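Local coordinates for NTP_transf_2 domain-containing protein (Capnocytophaga granulosa, PDB 6WT9) that makes the cyclic dinucleotide second messenger c-di-GMP from two GTP molecules in a bacterial CBASS defence system that provides immunity against bacteriophage, at residues T27-D32 and Y44-M49; Q23-K28 and G51-Y56; A192-D197 and F227-I232. One frame throughout, in Å; residues are numbered along the deposited sequence.

Interaction 1: residues T27-D32 and Y44-M49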
loop_
_atom_site.group_PDB
_atom_site.type_symbol
_atom_site.label_atom_id
_atom_site.label_comp_id
_atom_site.label_asym_id
_atom_site.label_seq_id
_atom_site.Cartn_x
_atom_site.Cartn_y
_atom_site.Cartn_z
ATOM N N THR A 27 -13.194 -20.686 -2.149
ATOM C CA THR A 27 -13.446 -21.812 -1.257
ATOM C C THR A 27 -12.621 -21.704 0.019
ATOM O O THR A 27 -13.134 -21.946 1.118
ATOM C CB THR A 27 -13.158 -23.127 -1.981
ATOM O OG1 THR A 27 -14.075 -23.275 -3.073
ATOM C CG2 THR A 27 -13.314 -24.310 -1.037
ATOM N N LYS A 28 -11.345 -21.331 -0.100
ATOM C CA LYS A 28 -10.523 -21.149 1.092
ATOM C C LYS A 28 -11.061 -20.030 1.975
ATOM O O LYS A 28 -10.935 -20.094 3.203
ATOM C CB LYS A 28 -9.070 -20.877 0.692
ATOM C CG LYS A 28 -8.215 -20.260 1.793
ATOM C CD LYS A 28 -6.730 -20.366 1.489
ATOM C CE LYS A 28 -6.193 -21.737 1.864
ATOM N NZ LYS A 28 -6.391 -22.026 3.313
ATOM N N PHE A 29 -11.679 -19.011 1.375
ATOM C CA PHE A 29 -12.234 -17.909 2.154
ATOM C C PHE A 29 -13.364 -18.391 3.058
ATOM O O PHE A 29 -13.339 -18.179 4.276
ATOM C CB PHE A 29 -12.721 -16.802 1.218
ATOM C CG PHE A 29 -13.445 -15.690 1.920
ATOM C CD1 PHE A 29 -12.745 -14.711 2.605
ATOM C CD2 PHE A 29 -14.828 -15.620 1.891
ATOM C CE1 PHE A 29 -13.411 -13.685 3.253
ATOM C CE2 PHE A 29 -15.500 -14.598 2.535
ATOM C CZ PHE A 29 -14.789 -13.628 3.216
ATOM N N PHE A 30 -14.372 -19.043 2.474
ATOM C CA PHE A 30 -15.491 -19.532 3.273
ATOM C C PHE A 30 -15.072 -20.674 4.190
ATOM O O PHE A 30 -15.652 -20.846 5.267
ATOM C CB PHE A 30 -16.640 -19.969 2.366
ATOM C CG PHE A 30 -17.369 -18.824 1.721
ATOM C CD1 PHE A 30 -18.266 -18.061 2.449
ATOM C CD2 PHE A 30 -17.163 -18.512 0.388
ATOM C CE1 PHE A 30 -18.939 -17.007 1.864
ATOM C CE2 PHE A 30 -17.833 -17.459 -0.204
ATOM C CZ PHE A 30 -18.722 -16.705 0.536
ATOM N N SER A 31 -14.072 -21.460 3.785
ATOM C CA SER A 31 -13.560 -22.506 4.661
ATOM C C SER A 31 -12.871 -21.911 5.882
ATOM O O SER A 31 -13.079 -22.378 7.009
ATOM C CB SER A 31 -12.601 -23.414 3.893
ATOM O OG SER A 31 -11.977 -24.347 4.759
ATOM N N ASP A 32 -12.048 -20.879 5.680
ATOM C CA ASP A 32 -11.357 -20.242 6.794
ATOM C C ASP A 32 -12.282 -19.379 7.640
ATOM O O ASP A 32 -11.920 -19.030 8.770
ATOM C CB ASP A 32 -10.195 -19.391 6.282
ATOM C CG ASP A 32 -9.080 -20.223 5.677
ATOM O OD1 ASP A 32 -9.196 -21.467 5.672
ATOM O OD2 ASP A 32 -8.088 -19.629 5.206
ATOM N N TYR A 44 -18.440 -9.005 3.929
ATOM C CA TYR A 44 -17.747 -7.828 3.421
ATOM C C TYR A 44 -16.592 -7.433 4.331
ATOM O O TYR A 44 -15.495 -7.127 3.852
ATOM C CB TYR A 44 -18.738 -6.673 3.264
ATOM C CG TYR A 44 -18.120 -5.380 2.789
ATOM C CD1 TYR A 44 -17.688 -5.234 1.478
ATOM C CD2 TYR A 44 -17.978 -4.299 3.649
ATOM C CE1 TYR A 44 -17.126 -4.053 1.038
ATOM C CE2 TYR A 44 -17.418 -3.113 3.218
ATOM C CZ TYR A 44 -16.995 -2.994 1.912
ATOM O OH TYR A 44 -16.436 -1.814 1.480
ATOM N N ILE A 45 -16.815 -7.448 5.646
ATOM C CA ILE A 45 -15.762 -7.074 6.584
ATOM C C ILE A 45 -14.622 -8.085 6.545
ATOM O O ILE A 45 -13.444 -7.710 6.528
ATOM C CB ILE A 45 -16.340 -6.927 8.003
ATOM C CG1 ILE A 45 -17.390 -5.814 8.040
ATOM C CG2 ILE A 45 -15.234 -6.637 9.006
ATOM C CD1 ILE A 45 -18.204 -5.796 9.314
ATOM N N THR A 46 -14.950 -9.379 6.525
ATOM C CA THR A 46 -13.910 -10.404 6.541
ATOM C C THR A 46 -13.068 -10.365 5.273
ATOM O O THR A 46 -11.842 -10.512 5.331
ATOM C CB THR A 46 -14.530 -11.790 6.722
ATOM O OG1 THR A 46 -15.288 -11.825 7.938
ATOM C CG2 THR A 46 -13.443 -12.848 6.788
ATOM N N LEU A 47 -13.705 -10.166 4.116
ATOM C CA LEU A 47 -12.949 -10.110 2.870
ATOM C C LEU A 47 -12.157 -8.815 2.749
ATOM O O LEU A 47 -11.050 -8.820 2.200
ATOM C CB LEU A 47 -13.886 -10.276 1.674
ATOM C CG LEU A 47 -13.183 -10.446 0.326
ATOM C CD1 LEU A 47 -12.142 -11.551 0.412
ATOM C CD2 LEU A 47 -14.189 -10.740 -0.776
ATOM N N ALA A 48 -12.694 -7.704 3.261
ATOM C CA ALA A 48 -11.974 -6.436 3.205
ATOM C C ALA A 48 -10.725 -6.443 4.075
ATOM O O ALA A 48 -9.845 -5.600 3.877
ATOM C CB ALA A 48 -12.891 -5.285 3.621
HETATM N N MSE A 49 -10.633 -7.363 5.030
HETATM C CA MSE A 49 -9.455 -7.483 5.877
HETATM C C MSE A 49 -8.534 -8.577 5.361
HETATM O O MSE A 49 -7.354 -8.626 5.708
HETATM C CB MSE A 49 -9.859 -7.780 7.319
HETATM C CG MSE A 49 -10.625 -6.659 7.991
HETATM SE SE MSE A 49 -11.160 -7.129 9.809
HETATM C CE MSE A 49 -11.804 -5.373 10.368
#
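Helix 23-32 and helix 40-49 come nearest at Phe29 and Leu47, whose CA atoms lie 7.9 Å apart. Phe29 alone reaches across from its segment. Its ring carbon CE1 makes the two closest approaches. It lies 3.6 Å from Thr46 CG2 and equally 3.6 Å from Leu47 CA. The ring therefore rests against the helix backbone as well as against side chains. Leu47 CD1 adds an apolar contact with Phe29 CE1 at 3.8 Å, and the two side chains run at about a right angle to each other. Phe29 holds CG anti to the backbone N (chi1 174°), which sends the ring out toward the other helix. This is plain helix-helix packing between helix 23-32 and helix 40-49 in the N-terminal part of the CD-NTase. Phe29 and Thr46 are buried; Leu47 is partly exposed. No hydrogen bond crosses between the segments. Thr46 offers its methyl to the phenyl ring, while its OG1 bonds to Leu42 O one turn back and to the hydroxyl of Tyr289. The polar end of this buried threonine is thus satisfied on its own helix and by a residue near helix 291-304. The torsion of Thr46 places CG2 anti to its N and OG1 beside that N (chi1 -58°), which separates the two roles. Leu47 also touches Phe10, Leu13 and Gln14 of helix 6-17.

Interaction 2: residues Q23-K28 and G51-Y56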
loop_
_atom_site.group_PDB
_atom_site.type_symbol
_atom_site.label_atom_id
_atom_site.label_comp_id
_atom_site.label_asym_id
_atom_site.label_seq_id
_atom_site.Cartn_x
_atom_site.Cartn_y
_atom_site.Cartn_z
ATOM N N GLN A 23 -11.685 -20.200 -8.120
ATOM C CA GLN A 23 -12.590 -20.795 -7.142
ATOM C C GLN A 23 -11.851 -21.275 -5.899
ATOM O O GLN A 23 -12.430 -21.287 -4.805
ATOM C CB GLN A 23 -13.366 -21.946 -7.781
ATOM C CG GLN A 23 -14.465 -22.513 -6.903
ATOM C CD GLN A 23 -15.512 -21.481 -6.534
ATOM O OE1 GLN A 23 -15.908 -20.659 -7.361
ATOM N NE2 GLN A 23 -15.962 -21.514 -5.285
ATOM N N GLU A 24 -10.583 -21.672 -6.038
ATOM C CA GLU A 24 -9.823 -22.112 -4.871
ATOM C C GLU A 24 -9.666 -20.989 -3.852
ATOM O O GLU A 24 -9.621 -21.249 -2.645
ATOM C CB GLU A 24 -8.453 -22.647 -5.298
ATOM C CG GLU A 24 -7.552 -21.634 -5.992
ATOM C CD GLU A 24 -7.786 -21.554 -7.492
ATOM O OE1 GLU A 24 -8.790 -22.117 -7.977
ATOM O OE2 GLU A 24 -6.955 -20.930 -8.187
ATOM N N ILE A 25 -9.590 -19.740 -4.317
ATOM C CA ILE A 25 -9.522 -18.606 -3.400
ATOM C C ILE A 25 -10.845 -18.435 -2.668
ATOM O O ILE A 25 -10.875 -18.246 -1.446
ATOM C CB ILE A 25 -9.129 -17.330 -4.165
ATOM C CG1 ILE A 25 -7.705 -17.454 -4.709
ATOM C CG2 ILE A 25 -9.273 -16.104 -3.272
ATOM C CD1 ILE A 25 -7.355 -16.406 -5.735
ATOM N N THR A 26 -11.958 -18.506 -3.401
ATOM C CA THR A 26 -13.267 -18.328 -2.782
ATOM C C THR A 26 -13.573 -19.454 -1.803
ATOM O O THR A 26 -14.144 -19.215 -0.732
ATOM C CB THR A 26 -14.346 -18.246 -3.863
ATOM O OG1 THR A 26 -13.984 -17.243 -4.821
ATOM C CG2 THR A 26 -15.691 -17.888 -3.247
ATOM N N THR A 27 -13.194 -20.686 -2.149
ATOM C CA THR A 27 -13.446 -21.812 -1.257
ATOM C C THR A 27 -12.621 -21.704 0.019
ATOM O O THR A 27 -13.134 -21.946 1.118
ATOM C CB THR A 27 -13.158 -23.127 -1.981
ATOM O OG1 THR A 27 -14.075 -23.275 -3.073
ATOM C CG2 THR A 27 -13.314 -24.310 -1.037
ATOM N N LYS A 28 -11.345 -21.331 -0.100
ATOM C CA LYS A 28 -10.523 -21.149 1.092
ATOM C C LYS A 28 -11.061 -20.030 1.975
ATOM O O LYS A 28 -10.935 -20.094 3.203
ATOM C CB LYS A 28 -9.070 -20.877 0.692
ATOM C CG LYS A 28 -8.215 -20.260 1.793
ATOM C CD LYS A 28 -6.730 -20.366 1.489
ATOM C CE LYS A 28 -6.193 -21.737 1.864
ATOM N NZ LYS A 28 -6.391 -22.026 3.313
ATOM N N GLY A 51 -6.091 -10.835 3.190
ATOM C CA GLY A 51 -5.008 -10.554 2.272
ATOM C C GLY A 51 -5.305 -11.081 0.880
ATOM O O GLY A 51 -5.949 -12.115 0.705
ATOM N N VAL A 52 -4.848 -10.332 -0.126
ATOM C CA VAL A 52 -4.916 -10.822 -1.495
ATOM C C VAL A 52 -4.172 -12.145 -1.574
ATOM O O VAL A 52 -3.102 -12.315 -0.972
ATOM C CB VAL A 52 -4.333 -9.786 -2.473
ATOM C CG1 VAL A 52 -4.181 -10.378 -3.868
ATOM C CG2 VAL A 52 -5.208 -8.544 -2.519
ATOM N N SER A 53 -4.752 -13.102 -2.290
ATOM C CA SER A 53 -4.146 -14.422 -2.391
ATOM C C SER A 53 -2.745 -14.314 -2.989
ATOM O O SER A 53 -2.517 -13.503 -3.896
ATOM C CB SER A 53 -5.011 -15.345 -3.249
ATOM O OG SER A 53 -4.317 -16.535 -3.583
ATOM N N PRO A 54 -1.783 -15.102 -2.504
ATOM C CA PRO A 54 -0.435 -15.058 -3.093
ATOM C C PRO A 54 -0.401 -15.460 -4.556
ATOM O O PRO A 54 0.595 -15.179 -5.235
ATOM C CB PRO A 54 0.365 -16.037 -2.222
ATOM C CG PRO A 54 -0.663 -16.926 -1.597
ATOM C CD PRO A 54 -1.875 -16.068 -1.396
ATOM N N GLU A 55 -1.454 -16.109 -5.060
ATOM C CA GLU A 55 -1.546 -16.393 -6.489
ATOM C C GLU A 55 -1.412 -15.118 -7.311
ATOM O O GLU A 55 -0.697 -15.090 -8.320
ATOM C CB GLU A 55 -2.874 -17.088 -6.793
ATOM C CG GLU A 55 -3.058 -17.495 -8.245
ATOM C CD GLU A 55 -2.565 -18.900 -8.526
ATOM O OE1 GLU A 55 -1.853 -19.466 -7.670
ATOM O OE2 GLU A 55 -2.899 -19.442 -9.602
ATOM N N TYR A 56 -2.087 -14.046 -6.889
ATOM C CA TYR A 56 -1.964 -12.761 -7.568
ATOM C C TYR A 56 -0.673 -12.047 -7.192
ATOM O O TYR A 56 -0.011 -11.461 -8.055
ATOM C CB TYR A 56 -3.161 -11.871 -7.238
ATOM C CG TYR A 56 -4.472 -12.364 -7.794
ATOM C CD1 TYR A 56 -4.795 -12.168 -9.129
ATOM C CD2 TYR A 56 -5.394 -13.014 -6.984
ATOM C CE1 TYR A 56 -5.994 -12.614 -9.646
ATOM C CE2 TYR A 56 -6.598 -13.462 -7.493
ATOM C CZ TYR A 56 -6.891 -13.259 -8.825
ATOM O OH TYR A 56 -8.086 -13.702 -9.340
#
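The hydroxyl OH of Tyr56 is held by two groups, Asn18 OD1 and the backbone N of Glu20, both in the loop after helix 6-17. These bonds fix the far end of the phenol ring. The side chain of Ile25 reaches from helix 23-32 to the ring. Its terminal methyl CD1 meets Tyr56 CE2 at 3.5 Å, and the two side chains approach obliquely. The same CD1 touches Ser53 CB at 3.6 Å. Ile25 CG1 lies alongside too, 3.7 Å from Ser53 OG. CG1 of Ile25 stands anti to the carbonyl carbon, and a chi2 of 166° extends the arm so that CD1 reaches both partners. Ser53 is the N-cap of helix 54-71. Its OG accepts a bond from Glu55 N at 3.2 Å, with an angle of 158° at the hydrogen. One serine thus caps a helix with its oxygen and packs on Ile25 with its CB. The backbones are closest here, Ile25 CA to Ser53 CA being 6.9 Å. Nearby, Glu24 OE2 and Glu55 OE2 are 4.5 Å apart, a like-charge pair that would probably repel weakly. The contact sets the side of helix 23-32 against the first turn of helix 54-71. The loop between helix 6-17 and helix 23-32 borders it, with Asn18 touching Ile25, Pro19 touching Tyr56 and Leu22 touching Glu55.

Interaction 3: residues A192-D197 and F227-I232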
loop_
_atom_site.group_PDB
_atom_site.type_symbol
_atom_site.label_atom_id
_atom_site.label_comp_id
_atom_site.label_asym_id
_atom_site.label_seq_id
_atom_site.Cartn_x
_atom_site.Cartn_y
_atom_site.Cartn_z
ATOM N N ALA A 192 16.624 6.435 -8.442
ATOM C CA ALA A 192 16.966 7.074 -7.178
ATOM C C ALA A 192 18.422 6.783 -6.830
ATOM O O ALA A 192 19.117 6.038 -7.529
ATOM C CB ALA A 192 16.028 6.607 -6.059
ATOM N N ASN A 193 18.882 7.395 -5.738
ATOM C CA ASN A 193 20.177 7.090 -5.145
ATOM C C ASN A 193 20.055 7.189 -3.629
ATOM O O ASN A 193 19.069 7.704 -3.095
ATOM C CB ASN A 193 21.280 8.020 -5.668
ATOM C CG ASN A 193 21.145 9.439 -5.152
ATOM O OD1 ASN A 193 20.040 9.927 -4.919
ATOM N ND2 ASN A 193 22.276 10.111 -4.973
ATOM N N TRP A 194 21.070 6.684 -2.933
ATOM C CA TRP A 194 21.076 6.699 -1.476
ATOM C C TRP A 194 21.435 8.082 -0.949
ATOM O O TRP A 194 22.290 8.775 -1.508
ATOM C CB TRP A 194 22.069 5.672 -0.931
ATOM C CG TRP A 194 21.760 4.258 -1.308
ATOM C CD1 TRP A 194 22.436 3.482 -2.202
ATOM C CD2 TRP A 194 20.692 3.450 -0.801
ATOM N NE1 TRP A 194 21.858 2.239 -2.283
ATOM C CE2 TRP A 194 20.785 2.194 -1.432
ATOM C CE3 TRP A 194 19.668 3.665 0.125
ATOM C CZ2 TRP A 194 19.892 1.157 -1.168
ATOM C CZ3 TRP A 194 18.782 2.634 0.388
ATOM C CH2 TRP A 194 18.901 1.396 -0.256
ATOM N N TYR A 195 20.778 8.480 0.138
ATOM C CA TYR A 195 21.107 9.735 0.801
ATOM C C TYR A 195 22.463 9.617 1.485
ATOM O O TYR A 195 22.688 8.706 2.288
ATOM C CB TYR A 195 20.020 10.094 1.814
ATOM C CG TYR A 195 20.256 11.391 2.556
ATOM C CD1 TYR A 195 19.905 12.612 1.992
ATOM C CD2 TYR A 195 20.819 11.395 3.825
ATOM C CE1 TYR A 195 20.115 13.799 2.669
ATOM C CE2 TYR A 195 21.033 12.577 4.510
ATOM C CZ TYR A 195 20.678 13.775 3.927
ATOM O OH TYR A 195 20.890 14.954 4.605
ATOM N N ASP A 196 23.375 10.543 1.165
ATOM C CA ASP A 196 24.762 10.441 1.606
ATOM C C ASP A 196 25.232 11.692 2.346
ATOM O O ASP A 196 26.440 11.906 2.483
ATOM C CB ASP A 196 25.680 10.161 0.412
ATOM C CG ASP A 196 26.989 9.510 0.818
ATOM O OD1 ASP A 196 27.149 9.189 2.014
ATOM O OD2 ASP A 196 27.856 9.320 -0.060
ATOM N N ASP A 197 24.310 12.520 2.828
ATOM C CA ASP A 197 24.690 13.723 3.561
ATOM C C ASP A 197 24.596 13.499 5.068
ATOM O O ASP A 197 24.708 12.371 5.545
ATOM C CB ASP A 197 23.814 14.908 3.149
ATOM C CG ASP A 197 23.908 15.217 1.667
ATOM O OD1 ASP A 197 24.940 14.876 1.052
ATOM O OD2 ASP A 197 22.952 15.805 1.120
ATOM N N PHE A 227 11.751 7.164 2.810
ATOM C CA PHE A 227 12.152 6.007 3.610
ATOM C C PHE A 227 11.193 4.852 3.355
ATOM O O PHE A 227 10.432 4.450 4.244
ATOM C CB PHE A 227 12.198 6.370 5.096
ATOM C CG PHE A 227 13.112 7.525 5.411
ATOM C CD1 PHE A 227 12.659 8.833 5.319
ATOM C CD2 PHE A 227 14.423 7.303 5.801
ATOM C CE1 PHE A 227 13.498 9.896 5.611
ATOM C CE2 PHE A 227 15.266 8.360 6.095
ATOM C CZ PHE A 227 14.803 9.660 6.000
ATOM N N PRO A 228 11.215 4.277 2.149
ATOM C CA PRO A 228 10.252 3.216 1.828
ATOM C C PRO A 228 10.597 1.885 2.475
ATOM O O PRO A 228 9.701 1.131 2.869
ATOM C CB PRO A 228 10.326 3.135 0.300
ATOM C CG PRO A 228 11.728 3.537 -0.015
ATOM C CD PRO A 228 12.116 4.567 1.016
ATOM N N PHE A 229 11.891 1.582 2.590
ATOM C CA PHE A 229 12.298 0.297 3.151
ATOM C C PHE A 229 12.095 0.268 4.659
ATOM O O PHE A 229 11.716 -0.767 5.220
ATOM C CB PHE A 229 13.756 0.014 2.795
ATOM C CG PHE A 229 14.077 0.251 1.351
ATOM C CD1 PHE A 229 13.263 -0.262 0.354
ATOM C CD2 PHE A 229 15.178 1.006 0.990
ATOM C CE1 PHE A 229 13.550 -0.036 -0.977
ATOM C CE2 PHE A 229 15.472 1.234 -0.337
ATOM C CZ PHE A 229 14.658 0.715 -1.321
ATOM N N LEU A 230 12.345 1.395 5.330
ATOM C CA LEU A 230 12.060 1.487 6.758
ATOM C C LEU A 230 10.567 1.367 7.024
ATOM O O LEU A 230 10.150 0.711 7.985
ATOM C CB LEU A 230 12.603 2.804 7.315
ATOM C CG LEU A 230 12.271 3.136 8.771
ATOM C CD1 LEU A 230 12.783 2.048 9.703
ATOM C CD2 LEU A 230 12.851 4.491 9.154
ATOM N N SER A 231 9.744 1.991 6.177
ATOM C CA SER A 231 8.297 1.883 6.330
ATOM C C SER A 231 7.831 0.446 6.138
ATOM O O SER A 231 7.004 -0.054 6.910
ATOM C CB SER A 231 7.596 2.813 5.339
ATOM O OG SER A 231 7.996 4.157 5.532
ATOM N N ILE A 232 8.354 -0.231 5.115
ATOM C CA ILE A 232 7.984 -1.621 4.859
ATOM C C ILE A 232 8.358 -2.499 6.047
ATOM O O ILE A 232 7.550 -3.301 6.530
ATOM C CB ILE A 232 8.649 -2.120 3.563
ATOM C CG1 ILE A 232 7.971 -1.501 2.341
ATOM C CG2 ILE A 232 8.630 -3.645 3.499
ATOM C CD1 ILE A 232 8.709 -1.753 1.047
#
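Aromatic packing between Trp194 and Phe229 makes up this contact. The two rings meet rim to rim, and neither lies over the face of the other. Their planes are inclined at 54°, and the centroid of the six-membered tryptophan ring is 5.8 Å from that of the phenyl ring. The closest atoms are Trp194 CH2 and Phe229 CE2, at 3.4 Å, a snug fit. Trp194 CZ3 follows at 3.7 Å from Phe229 CE2 and lies in the phenyl plane at the edge of that ring. The side chains run at about a right angle. The CB of Trp194 does not head for the helix, but the far end of the indole comes nearer to it. With CG anti to the carbonyl carbon (chi1 -61°), the indole swings its six-membered ring to the phenyl ring.

Other apolar groups touch the pair. Pro228 CG sits 4.0 Å above one face of the Phe229 ring, over its centre. Leu101 and Ile103 of strand 98-104 touch Phe229, and Ile103 also touches Trp194.

No hydrogen bond crosses the contact; Trp194 NE1 makes a weak one to Glu79 OE1 outside it. In the backbone, Asn193 pairs with Gln213, and Ala192 with Val102 and Ser104, which holds the end of strand 185-194 between strands 212-216 and 98-104. On the other side, Phe227 is the N-cap residue of helix 228-241, and Ile232 N bonds to Pro228 O at 3.0 Å.

The contact therefore joins the central sheet of the nucleotidyltransferase core to the first turn of the helix that follows strand 221-226. With neither a hydrogen bond nor a charge pair across it, the fit rests on shape and dispersion.

In the fold
From the N terminus, interactions 1 and 2 start on helix 23-32 and share Thr27 and Lys28. Interaction 1 closes first, on helix 40-49, over 11 intervening residues. Interaction 2 closes at the start of helix 54-71, over 22 residues, so its loop reaches round that of interaction 1. Their centres are 9 Å apart. Together they join three successive helices near the N terminus. Interaction 3 comes later in series, on the opposite side of the chain's centre. It closes a 29-residue loop that carries strands 212-216 and 221-226, and ties strand 185-194 of the sheet to helix 228-241. It touches neither of the others.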